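Matching sites in GH5 from Bacteroidetes bacterium, a protein that probably hydrolyses beta-glucosidic links in cellulose, as a family 5 glycoside hydrolase with a beta-alpha barrel fold (PDB 4YHE (chain A, 1.85 Å), residues L157-L162 and E205-G210), and in its relative cellulase from Bacteroides salanitronis (PDB 6WQY (chain B, 1.05 Å), residues L167-M172 and Q215-G220). Structure 2 is superposed on structure 1 by the backbone atoms of these residues (RMSD 0.27 Å); each is numbered along its deposited sequence.

Structure 1 (4YHE).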
loop_
_atom_site.group_PDB
_atom_site.type_symbol
_atom_site.label_atom_id
_atom_site.label_comp_id
_atom_site.label_asym_id
_atom_site.label_seq_id
_atom_site.Cartn_x
_atom_site.Cartn_y
_atom_site.Cartn_z
ATOM N N LEU A 157 2.857 -12.971 8.144
ATOM C CA LEU A 157 3.605 -12.453 6.978
ATOM C C LEU A 157 2.738 -12.571 5.710
ATOM O O LEU A 157 2.366 -13.670 5.312
ATOM C CB LEU A 157 4.921 -13.207 6.789
ATOM C CG LEU A 157 5.788 -12.827 5.573
ATOM C CD1 LEU A 157 6.145 -11.349 5.633
ATOM C CD2 LEU A 157 7.039 -13.668 5.481
ATOM N N VAL A 158 2.428 -11.418 5.107
ATOM C CA VAL A 158 1.597 -11.298 3.905
ATOM C C VAL A 158 2.487 -10.950 2.717
ATOM O O VAL A 158 3.398 -10.129 2.846
ATOM C CB VAL A 158 0.562 -10.161 4.073
ATOM C CG1 VAL A 158 -0.260 -9.944 2.800
ATOM C CG2 VAL A 158 -0.363 -10.380 5.270
ATOM N N PHE A 159 2.262 -11.598 1.587
ATOM C CA PHE A 159 2.932 -11.229 0.354
ATOM C C PHE A 159 1.960 -10.406 -0.496
ATOM O O PHE A 159 0.820 -10.836 -0.721
ATOM C CB PHE A 159 3.345 -12.446 -0.472
ATOM C CG PHE A 159 4.425 -13.298 0.137
ATOM C CD1 PHE A 159 5.168 -12.883 1.218
ATOM C CD2 PHE A 159 4.710 -14.533 -0.422
ATOM C CE1 PHE A 159 6.152 -13.695 1.747
ATOM C CE2 PHE A 159 5.702 -15.357 0.091
ATOM C CZ PHE A 159 6.424 -14.934 1.181
ATOM N N GLU A 160 2.419 -9.254 -0.981
ATOM C CA GLU A 160 1.667 -8.435 -1.916
ATOM C C GLU A 160 2.375 -8.539 -3.270
ATOM O O GLU A 160 3.564 -8.240 -3.364
ATOM C CB GLU A 160 1.613 -7.018 -1.398
ATOM C CG GLU A 160 0.964 -5.997 -2.314
ATOM C CD GLU A 160 1.126 -4.600 -1.741
ATOM O OE1 GLU A 160 0.458 -4.259 -0.720
ATOM O OE2 GLU A 160 1.971 -3.870 -2.303
ATOM N N THR A 161 1.653 -8.996 -4.287
ATOM C CA THR A 161 2.275 -9.482 -5.517
ATOM C C THR A 161 3.078 -8.443 -6.277
ATOM O O THR A 161 4.150 -8.759 -6.823
ATOM C CB THR A 161 1.243 -10.078 -6.494
ATOM O OG1 THR A 161 0.173 -9.160 -6.731
ATOM C CG2 THR A 161 0.669 -11.343 -5.934
ATOM N N LEU A 162 2.502 -7.248 -6.368
ATOM C CA LEU A 162 2.972 -6.147 -7.194
ATOM C C LEU A 162 2.517 -4.862 -6.519
ATOM O O LEU A 162 1.693 -4.903 -5.605
ATOM C CB LEU A 162 2.316 -6.194 -8.570
ATOM C CG LEU A 162 2.433 -7.507 -9.329
ATOM C CD1 LEU A 162 1.522 -7.493 -10.541
ATOM C CD2 LEU A 162 3.871 -7.653 -9.773
ATOM N N GLU A 205 1.593 -22.070 1.508
ATOM C CA GLU A 205 0.372 -22.747 1.081
ATOM C C GLU A 205 -0.884 -22.024 1.479
ATOM O O GLU A 205 -1.836 -22.007 0.719
ATOM C CB GLU A 205 0.280 -24.176 1.650
ATOM C CG GLU A 205 -0.990 -24.959 1.257
ATOM C CD GLU A 205 -0.963 -25.483 -0.182
ATOM O OE1 GLU A 205 -0.185 -24.925 -0.996
ATOM O OE2 GLU A 205 -1.699 -26.462 -0.511
ATOM N N THR A 206 -0.907 -21.486 2.686
ATOM C CA THR A 206 -2.095 -20.845 3.222
ATOM C C THR A 206 -1.851 -19.394 3.636
ATOM O O THR A 206 -2.621 -18.835 4.408
ATOM C CB THR A 206 -2.557 -21.609 4.456
ATOM O OG1 THR A 206 -1.467 -21.654 5.369
ATOM C CG2 THR A 206 -2.946 -23.023 4.069
ATOM N N ARG A 207 -0.758 -18.812 3.151
ATOM C CA ARG A 207 -0.443 -17.405 3.398
ATOM C C ARG A 207 -1.489 -16.522 2.704
ATOM O O ARG A 207 -1.926 -16.841 1.586
ATOM C CB ARG A 207 0.942 -17.085 2.807
ATOM C CG ARG A 207 1.425 -15.663 3.058
ATOM C CD ARG A 207 2.855 -15.383 2.576
ATOM N NE ARG A 207 3.852 -16.410 2.878
ATOM C CZ ARG A 207 4.247 -16.801 4.089
ATOM N NH1 ARG A 207 3.743 -16.276 5.193
ATOM N NH2 ARG A 207 5.170 -17.753 4.198
ATOM N N TYR A 208 -1.877 -15.429 3.350
ATOM C CA TYR A 208 -2.640 -14.378 2.675
ATOM C C TYR A 208 -1.805 -13.682 1.628
ATOM O O TYR A 208 -0.663 -13.322 1.882
ATOM C CB TYR A 208 -3.173 -13.386 3.658
ATOM C CG TYR A 208 -4.285 -13.979 4.465
ATOM C CD1 TYR A 208 -5.578 -14.011 3.959
ATOM C CD2 TYR A 208 -4.053 -14.526 5.706
ATOM C CE1 TYR A 208 -6.612 -14.579 4.680
ATOM C CE2 TYR A 208 -5.083 -15.091 6.445
ATOM C CZ TYR A 208 -6.356 -15.124 5.914
ATOM O OH TYR A 208 -7.409 -15.649 6.621
ATOM N N ILE A 209 -2.375 -13.520 0.443
ATOM C CA ILE A 209 -1.709 -12.814 -0.632
ATOM C C ILE A 209 -2.547 -11.616 -1.086
ATOM O O ILE A 209 -3.715 -11.784 -1.462
ATOM C CB ILE A 209 -1.481 -13.714 -1.826
ATOM C CG1 ILE A 209 -0.612 -14.932 -1.458
ATOM C CG2 ILE A 209 -0.857 -12.925 -2.967
ATOM C CD1 ILE A 209 -0.554 -15.960 -2.553
ATOM N N GLY A 210 -1.950 -10.420 -1.056
ATOM C CA GLY A 210 -2.602 -9.203 -1.544
ATOM C C GLY A 210 -2.372 -9.048 -3.031
ATOM O O GLY A 210 -1.256 -9.196 -3.497
HETATM O O HOH W 1 -0.403 -14.189 5.551
#
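Phe159 pairs with Ile209, and Glu160 with Gly210, in parallel register between strands 157-160 and 209-212, the adjacent fourth and fifth strands of the TIM barrel, joined by a beta-alpha-beta crossover through helix 181-199; Gly210 N donates to Phe159 O (2.8 Å) and Thr161 N to Gly210 O (3.0 Å). On the N-terminal side of this pairing Arg207 makes the link: its chain, bent at chi3 (-44°), lays CD over the centre of the Phe159 ring, 3.5 Å from the centroid, with ring and guanidinium planes 39° apart. NH1 of Arg207 donates to Leu157 O (2.9 Å, 154° at the hydrogen), and NH2 donates to Asp153 O outside the segments. Water 1 links Leu157 O to Tyr208 N. On the sheet face that carries Phe159, Ile209 has CB 3.8 Å from Phe159 O, and its CG2 meets CG2 of Thr161, in the loop after the strand, at 3.7 Å. Thr161 CB lies 4.0 Å from Gly210 O, and its OG1 hydrogen-bonds to Asn190 OD1 of the crossover helix. From the opposite face Glu160 forms a salt bridge with Arg59 and a hydrogen bond with Tyr292.

Structure 2 (6WQY).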
loop_
_atom_site.group_PDB
_atom_site.type_symbol
_atom_site.label_atom_id
_atom_site.label_comp_id
_atom_site.label_asym_id
_atom_site.label_seq_id
_atom_site.Cartn_x
_atom_site.Cartn_y
_atom_site.Cartn_z
ATOM N N LEU B 167 2.765 -12.655 8.179
ATOM C CA LEU B 167 3.451 -12.153 6.995
ATOM C C LEU B 167 2.607 -12.413 5.758
ATOM O O LEU B 167 2.230 -13.559 5.468
ATOM C CB LEU B 167 4.819 -12.810 6.868
ATOM C CG LEU B 167 5.635 -12.382 5.645
ATOM C CD1 LEU B 167 5.937 -10.887 5.626
ATOM C CD2 LEU B 167 6.943 -13.187 5.617
ATOM N N VAL B 168 2.340 -11.326 5.034
ATOM C CA VAL B 168 1.573 -11.297 3.792
ATOM C C VAL B 168 2.515 -10.948 2.647
ATOM O O VAL B 168 3.397 -10.097 2.801
ATOM C CB VAL B 168 0.485 -10.207 3.908
ATOM C CG1 VAL B 168 -0.262 -9.988 2.596
ATOM C CG2 VAL B 168 -0.483 -10.515 5.033
ATOM N N PHE B 169 2.318 -11.589 1.491
ATOM C CA PHE B 169 3.008 -11.192 0.263
ATOM C C PHE B 169 2.010 -10.462 -0.641
ATOM O O PHE B 169 0.919 -10.988 -0.887
ATOM C CB PHE B 169 3.529 -12.410 -0.519
ATOM C CG PHE B 169 4.477 -13.320 0.239
ATOM C CD1 PHE B 169 5.254 -12.898 1.307
ATOM C CD2 PHE B 169 4.578 -14.638 -0.179
ATOM C CE1 PHE B 169 6.110 -13.783 1.948
ATOM C CE2 PHE B 169 5.427 -15.523 0.457
ATOM C CZ PHE B 169 6.200 -15.099 1.519
ATOM N N GLU B 170 2.404 -9.295 -1.164
ATOM C CA GLU B 170 1.616 -8.505 -2.112
ATOM C C GLU B 170 2.349 -8.521 -3.453
ATOM O O GLU B 170 3.514 -8.139 -3.526
ATOM C CB GLU B 170 1.477 -7.082 -1.576
ATOM C CG GLU B 170 0.834 -6.100 -2.525
ATOM C CD GLU B 170 0.910 -4.689 -1.983
ATOM O OE1 GLU B 170 0.165 -4.378 -0.998
ATOM O OE2 GLU B 170 1.723 -3.894 -2.496
ATOM N N ALA B 171 1.662 -8.957 -4.511
ATOM C CA ALA B 171 2.321 -9.349 -5.756
ATOM C C ALA B 171 3.181 -8.243 -6.337
ATOM O O ALA B 171 4.283 -8.504 -6.840
ATOM C CB ALA B 171 1.245 -9.710 -6.771
ATOM N N MET B 172 2.635 -7.024 -6.373
ATOM C CA MET B 172 3.242 -5.857 -7.005
ATOM C C MET B 172 2.456 -4.651 -6.525
ATOM O O MET B 172 1.515 -4.781 -5.730
ATOM C CB MET B 172 3.305 -5.988 -8.519
ATOM C CG MET B 172 2.002 -6.150 -9.208
ATOM S SD MET B 172 2.191 -6.919 -10.845
ATOM C CE MET B 172 2.251 -8.639 -10.334
ATOM N N GLN B 215 1.457 -22.316 1.387
ATOM C CA GLN B 215 0.221 -22.810 0.788
ATOM C C GLN B 215 -1.005 -22.107 1.339
ATOM O O GLN B 215 -2.038 -22.031 0.657
ATOM C CB GLN B 215 0.060 -24.310 1.043
ATOM C CG GLN B 215 1.118 -25.147 0.399
ATOM C CD GLN B 215 0.601 -26.499 -0.043
ATOM O OE1 GLN B 215 -0.348 -27.036 0.532
ATOM N NE2 GLN B 215 1.223 -27.059 -1.071
ATOM N N THR B 216 -0.927 -21.603 2.572
ATOM C CA THR B 216 -2.080 -21.034 3.260
ATOM C C THR B 216 -1.857 -19.588 3.691
ATOM O O THR B 216 -2.663 -19.053 4.462
ATOM C CB THR B 216 -2.472 -21.899 4.471
ATOM O OG1 THR B 216 -1.316 -22.176 5.268
ATOM C CG2 THR B 216 -3.074 -23.223 4.017
ATOM N N ARG B 217 -0.794 -18.953 3.216
ATOM C CA ARG B 217 -0.494 -17.563 3.542
ATOM C C ARG B 217 -1.491 -16.630 2.863
ATOM O O ARG B 217 -1.930 -16.876 1.742
ATOM C CB ARG B 217 0.918 -17.238 3.041
ATOM C CG ARG B 217 1.441 -15.877 3.477
ATOM C CD ARG B 217 2.878 -15.623 3.058
ATOM N NE ARG B 217 3.783 -16.681 3.462
ATOM C CZ ARG B 217 4.163 -16.920 4.712
ATOM N NH1 ARG B 217 3.742 -16.148 5.704
ATOM N NH2 ARG B 217 4.968 -17.947 4.969
ATOM N N TYR B 218 -1.848 -15.527 3.546
ATOM C CA TYR B 218 -2.652 -14.487 2.907
ATOM C C TYR B 218 -1.786 -13.709 1.924
ATOM O O TYR B 218 -0.638 -13.351 2.225
ATOM C CB TYR B 218 -3.247 -13.523 3.941
ATOM C CG TYR B 218 -4.255 -14.156 4.876
ATOM C CD1 TYR B 218 -3.844 -14.914 5.947
ATOM C CD2 TYR B 218 -5.625 -14.003 4.671
ATOM C CE1 TYR B 218 -4.759 -15.499 6.805
ATOM C CE2 TYR B 218 -6.545 -14.594 5.515
ATOM C CZ TYR B 218 -6.111 -15.331 6.588
ATOM O OH TYR B 218 -7.001 -15.930 7.449
ATOM N N LEU B 219 -2.340 -13.464 0.741
ATOM C CA LEU B 219 -1.651 -12.759 -0.324
ATOM C C LEU B 219 -2.491 -11.576 -0.784
ATOM O O LEU B 219 -3.728 -11.644 -0.795
ATOM C CB LEU B 219 -1.403 -13.671 -1.527
ATOM C CG LEU B 219 -0.795 -15.038 -1.219
ATOM C CD1 LEU B 219 -0.671 -15.851 -2.503
ATOM C CD2 LEU B 219 0.551 -14.925 -0.527
ATOM N N GLY B 220 -1.813 -10.497 -1.185
ATOM C CA GLY B 220 -2.465 -9.332 -1.768
ATOM C C GLY B 220 -2.225 -9.280 -3.270
ATOM O O GLY B 220 -1.116 -9.538 -3.732
HETATM O O HOH W 2 -0.496 -14.195 5.885
#
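Parallel pairing joins Phe169 to Leu219 and Glu170 to Gly220, with Gly220 N donating to Phe169 O (2.8 Å) and Ala171 N to Gly220 O (2.9 Å). On the N-terminal side of this pairing Arg217 makes the link: its chain, bent at chi3 (-53°), sets CD over the centre of the Phe169 ring, 3.6 Å from the centroid, with ring and guanidinium planes 36° apart. Its NH1 donates to Leu167 O (3.0 Å, 165° at the hydrogen), and NH2 donates to Lys163 O outside the segments. Leu167 O and Tyr218 N are bridged by water 2. On the sheet face that carries Phe169, Leu219 has CB 3.6 Å from Phe169 O and sends CD2 to 3.9 Å from Phe169 CB. Ala171, in the loop after the strand, brings a single methyl, CB, to 3.9 Å from Gly220 O, and this methyl also rests on Asn200 and Phe203 of helix 191-209. From the opposite face Glu170 forms a salt bridge with Arg76 and a hydrogen bond with Tyr306.

Comparison
Bonds found in both include Gly210(A) N to Phe159(A) O and Gly220(B) N to Phe169(B) O, both 2.8 Å, and Thr161(A) N to Gly210(A) O, matched by Ala171(B) N to Gly220(B) O. The arginine bond is also common, from Arg207(A) NH1 to Leu157(A) O and from Arg217(B) NH1 to Leu167(B) O, and the bridging water occupies the same place. Ala171(B) has no hydroxyl to make the hydrogen bond that Thr161(A) OG1 makes to Asn190(A).

Leu157(A), Val158(A), Phe159(A) and Glu160(A) coincide with their counterparts within the error. The CB atoms of Thr161(A) and Ala171(B) also coincide, but OG1 and CG2 of Thr161(A) have no counterpart. Ile209(A) and Leu219(B) share CB and one arm: CG1 of Ile209(A) and CG of Leu219(B) lie 0.3 Å apart after superposition. The second branch differs, since CG2 of Ile209(A) and CD2 of Leu219(B) each lack an equivalent; away from the interface, Leu162(A) and Met172(B) have CB atoms 1.0 Å apart. The contact of Thr161(A) CG2 with Ile209(A) CG2, 3.7 Å, is missing in structure 2, where Ala171(B) N and Leu219(B) CB approach no closer than 6.4 Å; both methyls that made it are absent, which probably makes the packing between these two residues less close.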